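Local coordinates for EDTA monooxygenase (EDTA-degrading bacterium BNC1, PDB 5DQP), which probably oxidises EDTA as a flavin-dependent monooxygenase of the bacterial luciferase-like family, using reduced FMN and molecular oxygen, at residues W11-W22 and P65-F73; L299-L307 and D320-T329. All coordinates share one frame; numbering follows the deposited sequence.

Contact 1: residues W11-W22 and P65-F73; sequences WLNSSGVLPNSW and PKVRPEYPF
The CA atoms of Ser14 and Glu70 are 5.5 Å apart and those of Pro19 and Val67 4.3 Å, so the two loops pass in opposite directions, joined at the second pair by the bond from Arg68 N to Pro19 O (2.8 Å). Arg68 is the residue most deeply engaged. Its CG sits between backbone N and carbonyl carbon (chi1 55°) and the chain bends at the next torsion, swinging NE onto Gly16 O at 2.7 Å; this oxygen lies near the guanidinium plane and the N-H points at it almost straight (162°). One face of the Trp22 indole takes Arg68 CB, 3.6 Å from the centroid of the five-membered ring, and Pro69 CD, 3.7 Å from that of the six-membered ring, as CH-pi contacts. Trp22 NE1 reaches a water that also donates to Pro65 O, while Phe179 of the second subunit meets the indole. With Trp22 replaced by an alanine, Arg68 CB and Pro69 CD would probably lose the aromatic face they rest on, and the water its indole donor. Ser14 OG donates to Pro69 O (2.8 Å). Asn13 ND2 makes a weak bond to Glu70 O, its stronger partner being Ala56 O. All four hydrogen bonds between the loops end on backbone carbonyls, consistent with a firm hold near the predicted FMN site, where the side chain of Tyr71 lies about 4 Å from that of Asp57.

Contact 2: residues L299-L307 and D320-T329; sequences LSKQLGIDL and DFNLPKESAT
The Phe321 ring meets Leu303 at its edge, where Leu303 CB lies near the ring plane, 4.0 Å from Phe321 CD1, while Ile305 CD1 comes to the ring at a slant, 3.5 Å from Phe321 CE1. Leu303 and Ile305 each lie side by side with Phe321, pointing the same way as it does; Leu316 touches both Ile305 and Phe321, and Met337 and Val338 of helix 331-344 lie against Leu303 and Phe321. In the second flat group, Gly304 O lies in the plane of the Asn322 amide, 2.8 Å from Asn322 ND2, and the bond is nearly linear at 173°. With CG anti to the carbonyl carbon, chi1 -55° turns the ND2 N-H onto this oxygen. The backbone N of the same residue donates to Leu303 O (3.0 Å), so one asparagine serves two successive carbonyls. Gly304, the first residue to leave helical angles, has positive phi and forms a Schellman motif, with Ile305 N bonded back to Ser300 O. Its CA makes a CA-H...O contact of 3.3 Å with Asn322 O, and any beta carbon at Gly304 would clash with that oxygen. Beyond it, Leu303 CD2 packs on Leu323 CD2 at 3.8 Å. Gln302 O has Pro324 CD pressed close to it and receives a hydrogen bond from a water that also contacts Ser327 OG; a second water links Asp306 N to Asp320 O. The carbonyls of Gln302, Leu303 and Gly304 are thus met by water or by Asn322, while Leu303, Ile305, Phe321 and Leu323 pack together beside them.

Contact 1 precedes contact 2 along the chain, and they share no helix or strand; their centres are 32 Å apart and their nearest atoms about 17 Å. Contact 1 joins the loops that follow strands 7-11 and 52-55, neighbours in the parallel sheet of the TIM-barrel-type fold, its centre about 16 Å from that of the chain. Contact 2, centred about 30 Å from the same point, lies in the helical excursion between strands 262-271 and 358-360, where helix 292-303 turns back toward helix 331-344. Trp11 bonds through its side chain to Ser266 of strand 262-271, from which the chain runs out to contact 2. Contact 1 thus lies next to the predicted FMN site, contact 2 peripherally, away from the annotated sites.

Contact 1: residues W11-W22 and P65-F73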
# COMPACT_ATOMS: atom_id res chain seq x y z
N TRP A 11 12.49 5.34 -12.51
CA TRP A 11 12.69 4.76 -11.19
C TRP A 11 12.54 5.85 -10.15
O TRP A 11 13.00 6.98 -10.33
CB TRP A 11 14.07 4.14 -11.03
CG TRP A 11 14.38 2.93 -11.78
CD1 TRP A 11 14.45 2.80 -13.14
CD2 TRP A 11 14.76 1.66 -11.23
NE1 TRP A 11 14.83 1.51 -13.46
CE2 TRP A 11 15.02 0.80 -12.31
CE3 TRP A 11 14.90 1.18 -9.92
CZ2 TRP A 11 15.41 -0.54 -12.13
CZ3 TRP A 11 15.28 -0.15 -9.74
CH2 TRP A 11 15.53 -0.99 -10.84
N LEU A 12 11.95 5.49 -9.03
CA LEU A 12 11.74 6.47 -7.96
C LEU A 12 12.24 6.04 -6.59
O LEU A 12 12.08 6.80 -5.63
CB LEU A 12 10.25 6.84 -7.87
CG LEU A 12 10.05 8.37 -7.87
CD1 LEU A 12 10.58 9.03 -9.16
CD2 LEU A 12 8.60 8.74 -7.63
N ASN A 13 12.89 4.89 -6.47
CA ASN A 13 13.27 4.37 -5.15
C ASN A 13 14.26 5.27 -4.42
O ASN A 13 15.29 5.68 -4.97
CB ASN A 13 13.88 2.98 -5.29
CG ASN A 13 12.87 1.96 -5.73
OD1 ASN A 13 12.51 1.92 -6.89
ND2 ASN A 13 12.42 1.13 -4.82
N SER A 14 13.98 5.50 -3.14
CA SER A 14 14.98 5.92 -2.15
C SER A 14 15.70 7.18 -2.65
O SER A 14 15.04 8.15 -3.03
CB SER A 14 15.89 4.73 -1.85
OG SER A 14 16.86 5.08 -0.88
N SER A 15 17.04 7.21 -2.63
CA SER A 15 17.80 8.43 -2.89
C SER A 15 18.43 8.46 -4.27
O SER A 15 19.11 9.43 -4.61
CB SER A 15 18.89 8.60 -1.83
OG SER A 15 19.71 7.45 -1.76
N GLY A 16 18.20 7.44 -5.08
CA GLY A 16 18.92 7.26 -6.32
C GLY A 16 19.51 5.86 -6.39
O GLY A 16 19.59 5.14 -5.40
N VAL A 17 19.94 5.50 -7.62
CA VAL A 17 20.48 4.17 -7.85
C VAL A 17 21.91 4.03 -7.32
O VAL A 17 22.31 2.94 -6.90
CB VAL A 17 20.42 3.77 -9.34
CG1 VAL A 17 21.10 4.78 -10.19
CG2 VAL A 17 21.09 2.42 -9.55
N LEU A 18 22.70 5.10 -7.29
CA LEU A 18 24.06 4.94 -6.79
C LEU A 18 24.06 4.67 -5.28
O LEU A 18 23.29 5.27 -4.53
CB LEU A 18 24.91 6.17 -7.12
CG LEU A 18 25.08 6.41 -8.62
CD1 LEU A 18 26.13 7.48 -8.87
CD2 LEU A 18 25.39 5.10 -9.44
N PRO A 19 24.95 3.78 -4.80
CA PRO A 19 24.89 3.37 -3.39
C PRO A 19 25.13 4.48 -2.39
O PRO A 19 24.60 4.43 -1.27
CB PRO A 19 25.97 2.28 -3.29
CG PRO A 19 26.94 2.59 -4.43
CD PRO A 19 26.02 3.08 -5.55
N ASN A 20 25.94 5.48 -2.72
CA ASN A 20 26.16 6.59 -1.80
C ASN A 20 25.18 7.75 -2.02
O ASN A 20 25.40 8.83 -1.48
CB ASN A 20 27.60 7.09 -1.92
CG ASN A 20 28.03 7.84 -0.71
OD1 ASN A 20 27.69 7.47 0.42
ND2 ASN A 20 28.72 8.95 -0.92
N SER A 21 24.11 7.54 -2.81
CA SER A 21 23.29 8.67 -3.23
C SER A 21 22.66 9.38 -2.05
O SER A 21 22.40 10.58 -2.12
CB SER A 21 22.22 8.22 -4.25
OG SER A 21 21.36 7.20 -3.75
N TRP A 22 22.43 8.67 -0.93
CA TRP A 22 21.76 9.36 0.16
C TRP A 22 22.66 10.34 0.90
O TRP A 22 22.15 11.11 1.72
CB TRP A 22 21.15 8.38 1.14
CG TRP A 22 22.08 7.43 1.81
CD1 TRP A 22 23.38 7.14 1.47
CD2 TRP A 22 21.78 6.61 2.96
NE1 TRP A 22 23.88 6.19 2.32
CE2 TRP A 22 22.93 5.86 3.25
CE3 TRP A 22 20.64 6.46 3.78
CZ2 TRP A 22 22.99 4.95 4.32
CZ3 TRP A 22 20.70 5.56 4.85
CH2 TRP A 22 21.85 4.81 5.10
N PRO A 65 26.59 -0.68 5.40
CA PRO A 65 26.86 0.75 5.66
C PRO A 65 27.27 1.55 4.42
O PRO A 65 27.20 2.78 4.44
CB PRO A 65 28.01 0.73 6.67
CG PRO A 65 28.02 -0.65 7.23
CD PRO A 65 27.47 -1.57 6.17
N LYS A 66 27.72 0.90 3.37
CA LYS A 66 28.15 1.61 2.17
C LYS A 66 27.05 1.72 1.11
O LYS A 66 27.33 2.22 0.02
CB LYS A 66 29.35 0.90 1.56
CG LYS A 66 30.53 0.73 2.51
CD LYS A 66 31.06 2.09 2.93
CE LYS A 66 32.31 1.97 3.81
NZ LYS A 66 32.93 3.29 4.10
N VAL A 67 25.84 1.25 1.38
CA VAL A 67 24.80 1.19 0.35
C VAL A 67 23.49 1.70 0.92
O VAL A 67 22.94 1.10 1.85
CB VAL A 67 24.61 -0.22 -0.22
CG1 VAL A 67 23.53 -0.20 -1.28
CG2 VAL A 67 25.93 -0.75 -0.80
N ARG A 68 22.99 2.79 0.36
CA ARG A 68 21.70 3.28 0.77
C ARG A 68 20.66 2.15 0.71
O ARG A 68 20.76 1.27 -0.17
CB ARG A 68 21.29 4.47 -0.12
CG ARG A 68 21.31 4.17 -1.60
CD ARG A 68 19.90 3.93 -2.12
NE ARG A 68 19.93 3.32 -3.44
CZ ARG A 68 20.31 2.07 -3.68
NH1 ARG A 68 20.71 1.26 -2.69
NH2 ARG A 68 20.30 1.60 -4.93
N PRO A 69 19.70 2.11 1.64
CA PRO A 69 18.62 1.12 1.53
C PRO A 69 17.73 1.45 0.34
O PRO A 69 17.27 2.58 0.19
CB PRO A 69 17.87 1.27 2.86
CG PRO A 69 18.15 2.67 3.31
CD PRO A 69 19.51 3.04 2.78
N GLU A 70 17.53 0.46 -0.53
CA GLU A 70 16.80 0.71 -1.77
C GLU A 70 15.29 0.72 -1.57
O GLU A 70 14.57 1.41 -2.30
CB GLU A 70 17.16 -0.36 -2.83
CG GLU A 70 16.68 0.05 -4.22
CD GLU A 70 17.05 -0.96 -5.31
OE1 GLU A 70 16.39 -0.97 -6.39
OE2 GLU A 70 17.99 -1.75 -5.08
N TYR A 71 14.80 -0.01 -0.57
CA TYR A 71 13.38 -0.24 -0.36
C TYR A 71 12.94 0.27 1.01
O TYR A 71 12.52 -0.52 1.87
CB TYR A 71 13.07 -1.73 -0.52
CG TYR A 71 13.90 -2.44 -1.59
CD1 TYR A 71 13.75 -2.13 -2.94
CD2 TYR A 71 14.81 -3.43 -1.26
CE1 TYR A 71 14.48 -2.79 -3.92
CE2 TYR A 71 15.56 -4.10 -2.24
CZ TYR A 71 15.37 -3.77 -3.56
OH TYR A 71 16.08 -4.41 -4.54
N PRO A 72 12.99 1.58 1.25
CA PRO A 72 12.61 2.07 2.59
C PRO A 72 11.11 1.93 2.91
O PRO A 72 10.76 2.00 4.10
CB PRO A 72 13.07 3.54 2.57
CG PRO A 72 13.13 3.90 1.13
CD PRO A 72 13.53 2.65 0.40
N PHE A 73 10.23 1.69 1.93
CA PHE A 73 8.79 1.62 2.15
C PHE A 73 8.16 0.54 1.28
O PHE A 73 8.62 0.26 0.17
CB PHE A 73 8.06 2.91 1.80
CG PHE A 73 8.39 4.05 2.65
CD1 PHE A 73 7.92 4.13 3.96
CD2 PHE A 73 9.13 5.10 2.14
CE1 PHE A 73 8.21 5.22 4.76
CE2 PHE A 73 9.43 6.19 2.92
CZ PHE A 73 8.97 6.25 4.25
O HOH W 1 26.77 5.00 2.19

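Contact 2: residues L299-L307 and D320-T329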
# COMPACT_ATOMS: atom_id res chain seq x y z
N LEU A 299 38.38 -5.90 -16.20
CA LEU A 299 37.52 -6.20 -17.34
C LEU A 299 38.29 -6.92 -18.45
O LEU A 299 37.77 -7.85 -19.08
CB LEU A 299 36.90 -4.92 -17.87
CG LEU A 299 35.85 -5.05 -18.97
CD1 LEU A 299 34.70 -5.96 -18.53
CD2 LEU A 299 35.34 -3.65 -19.32
N SER A 300 39.53 -6.49 -18.72
CA SER A 300 40.28 -7.10 -19.82
C SER A 300 40.55 -8.57 -19.54
O SER A 300 40.54 -9.40 -20.46
CB SER A 300 41.60 -6.35 -20.05
OG SER A 300 42.42 -6.44 -18.88
N LYS A 301 40.79 -8.93 -18.29
CA LYS A 301 40.93 -10.34 -17.95
C LYS A 301 39.62 -11.08 -18.18
O LYS A 301 39.60 -12.17 -18.76
CB LYS A 301 41.43 -10.49 -16.51
CG LYS A 301 42.68 -9.66 -16.21
CD LYS A 301 43.31 -10.04 -14.88
CE LYS A 301 42.56 -9.48 -13.69
NZ LYS A 301 43.00 -10.14 -12.42
N GLN A 302 38.51 -10.49 -17.75
CA GLN A 302 37.24 -11.19 -17.90
C GLN A 302 36.93 -11.48 -19.36
O GLN A 302 36.30 -12.50 -19.67
CB GLN A 302 36.11 -10.38 -17.28
CG GLN A 302 35.98 -10.62 -15.78
CD GLN A 302 34.88 -9.78 -15.19
OE1 GLN A 302 34.72 -8.62 -15.58
NE2 GLN A 302 34.11 -10.34 -14.25
N LEU A 303 37.38 -10.62 -20.27
CA LEU A 303 37.10 -10.77 -21.68
C LEU A 303 38.29 -11.33 -22.44
O LEU A 303 38.20 -11.50 -23.65
CB LEU A 303 36.70 -9.42 -22.29
CG LEU A 303 35.49 -8.69 -21.69
CD1 LEU A 303 35.49 -7.25 -22.13
CD2 LEU A 303 34.17 -9.36 -22.04
N GLY A 304 39.39 -11.61 -21.74
CA GLY A 304 40.57 -12.17 -22.38
C GLY A 304 41.25 -11.22 -23.35
O GLY A 304 41.78 -11.67 -24.37
N ILE A 305 41.23 -9.93 -23.07
CA ILE A 305 41.93 -8.94 -23.87
C ILE A 305 43.35 -8.77 -23.33
O ILE A 305 43.53 -8.41 -22.16
CB ILE A 305 41.18 -7.60 -23.88
CG1 ILE A 305 39.86 -7.72 -24.67
CG2 ILE A 305 42.09 -6.50 -24.43
CD1 ILE A 305 38.88 -6.59 -24.43
N ASP A 306 44.35 -9.01 -24.18
CA ASP A 306 45.76 -8.96 -23.77
C ASP A 306 46.25 -7.51 -23.77
O ASP A 306 46.61 -6.97 -24.82
CB ASP A 306 46.60 -9.84 -24.69
CG ASP A 306 48.09 -9.78 -24.36
OD1 ASP A 306 48.45 -9.21 -23.30
OD2 ASP A 306 48.90 -10.31 -25.15
N LEU A 307 46.30 -6.89 -22.61
CA LEU A 307 46.67 -5.47 -22.58
C LEU A 307 48.13 -5.21 -22.84
O LEU A 307 48.55 -4.05 -22.65
CB LEU A 307 46.30 -4.83 -21.24
CG LEU A 307 44.82 -4.66 -20.94
CD1 LEU A 307 44.67 -4.05 -19.58
CD2 LEU A 307 44.12 -3.82 -22.01
N ASP A 320 40.33 -9.51 -30.80
CA ASP A 320 40.97 -9.12 -29.55
C ASP A 320 40.43 -9.89 -28.35
O ASP A 320 41.11 -9.98 -27.33
CB ASP A 320 40.79 -7.63 -29.27
CG ASP A 320 41.42 -6.74 -30.33
OD1 ASP A 320 42.48 -7.10 -30.90
OD2 ASP A 320 40.85 -5.66 -30.57
N PHE A 321 39.21 -10.42 -28.44
CA PHE A 321 38.55 -11.05 -27.31
C PHE A 321 38.88 -12.53 -27.23
O PHE A 321 38.89 -13.22 -28.25
CB PHE A 321 37.04 -10.88 -27.42
CG PHE A 321 36.58 -9.45 -27.43
CD1 PHE A 321 36.43 -8.75 -26.25
CD2 PHE A 321 36.28 -8.82 -28.63
CE1 PHE A 321 36.00 -7.44 -26.25
CE2 PHE A 321 35.84 -7.50 -28.63
CZ PHE A 321 35.70 -6.81 -27.44
N ASN A 322 39.12 -13.02 -26.01
CA ASN A 322 39.30 -14.46 -25.78
C ASN A 322 38.45 -14.81 -24.55
O ASN A 322 38.94 -14.83 -23.42
CB ASN A 322 40.79 -14.81 -25.60
CG ASN A 322 41.64 -14.35 -26.77
OD1 ASN A 322 41.73 -15.04 -27.79
ND2 ASN A 322 42.25 -13.18 -26.63
N LEU A 323 37.17 -15.04 -24.78
CA LEU A 323 36.26 -15.22 -23.66
C LEU A 323 36.57 -16.54 -22.97
O LEU A 323 36.62 -17.59 -23.62
CB LEU A 323 34.80 -15.19 -24.11
CG LEU A 323 34.26 -13.87 -24.66
CD1 LEU A 323 32.74 -13.96 -24.83
CD2 LEU A 323 34.64 -12.69 -23.77
N PRO A 324 36.77 -16.54 -21.66
CA PRO A 324 37.02 -17.81 -20.96
C PRO A 324 35.85 -18.77 -21.14
O PRO A 324 34.68 -18.37 -21.11
CB PRO A 324 37.19 -17.38 -19.49
CG PRO A 324 36.56 -16.02 -19.40
CD PRO A 324 36.76 -15.38 -20.75
N LYS A 325 36.19 -20.05 -21.35
CA LYS A 325 35.18 -21.09 -21.50
C LYS A 325 34.21 -21.07 -20.33
O LYS A 325 32.99 -20.93 -20.50
CB LYS A 325 35.85 -22.46 -21.61
N GLU A 326 34.75 -21.22 -19.12
CA GLU A 326 33.99 -21.05 -17.89
C GLU A 326 34.65 -19.99 -17.03
O GLU A 326 35.87 -19.79 -17.09
CB GLU A 326 33.87 -22.36 -17.11
CG GLU A 326 32.98 -22.25 -15.88
CD GLU A 326 31.58 -21.72 -16.20
OE1 GLU A 326 31.39 -20.48 -16.25
OE2 GLU A 326 30.67 -22.55 -16.39
N SER A 327 33.84 -19.28 -16.28
CA SER A 327 34.27 -18.18 -15.44
C SER A 327 33.25 -17.95 -14.36
O SER A 327 32.14 -18.33 -14.52
CB SER A 327 34.45 -16.92 -16.30
OG SER A 327 34.07 -15.74 -15.67
N ALA A 328 33.62 -17.26 -13.29
CA ALA A 328 32.66 -16.83 -12.28
C ALA A 328 31.68 -15.78 -12.80
O ALA A 328 30.83 -15.32 -12.04
CB ALA A 328 33.39 -16.29 -11.05
N THR A 329 31.79 -15.37 -14.06
CA THR A 329 30.85 -14.41 -14.61
C THR A 329 30.10 -15.07 -15.76
O THR A 329 30.73 -15.58 -16.70
CB THR A 329 31.55 -13.12 -15.08
OG1 THR A 329 31.74 -12.26 -13.95
CG2 THR A 329 30.72 -12.39 -16.12
O HOH W 2 35.06 -13.31 -16.91
O HOH W 3 43.85 -9.81 -26.95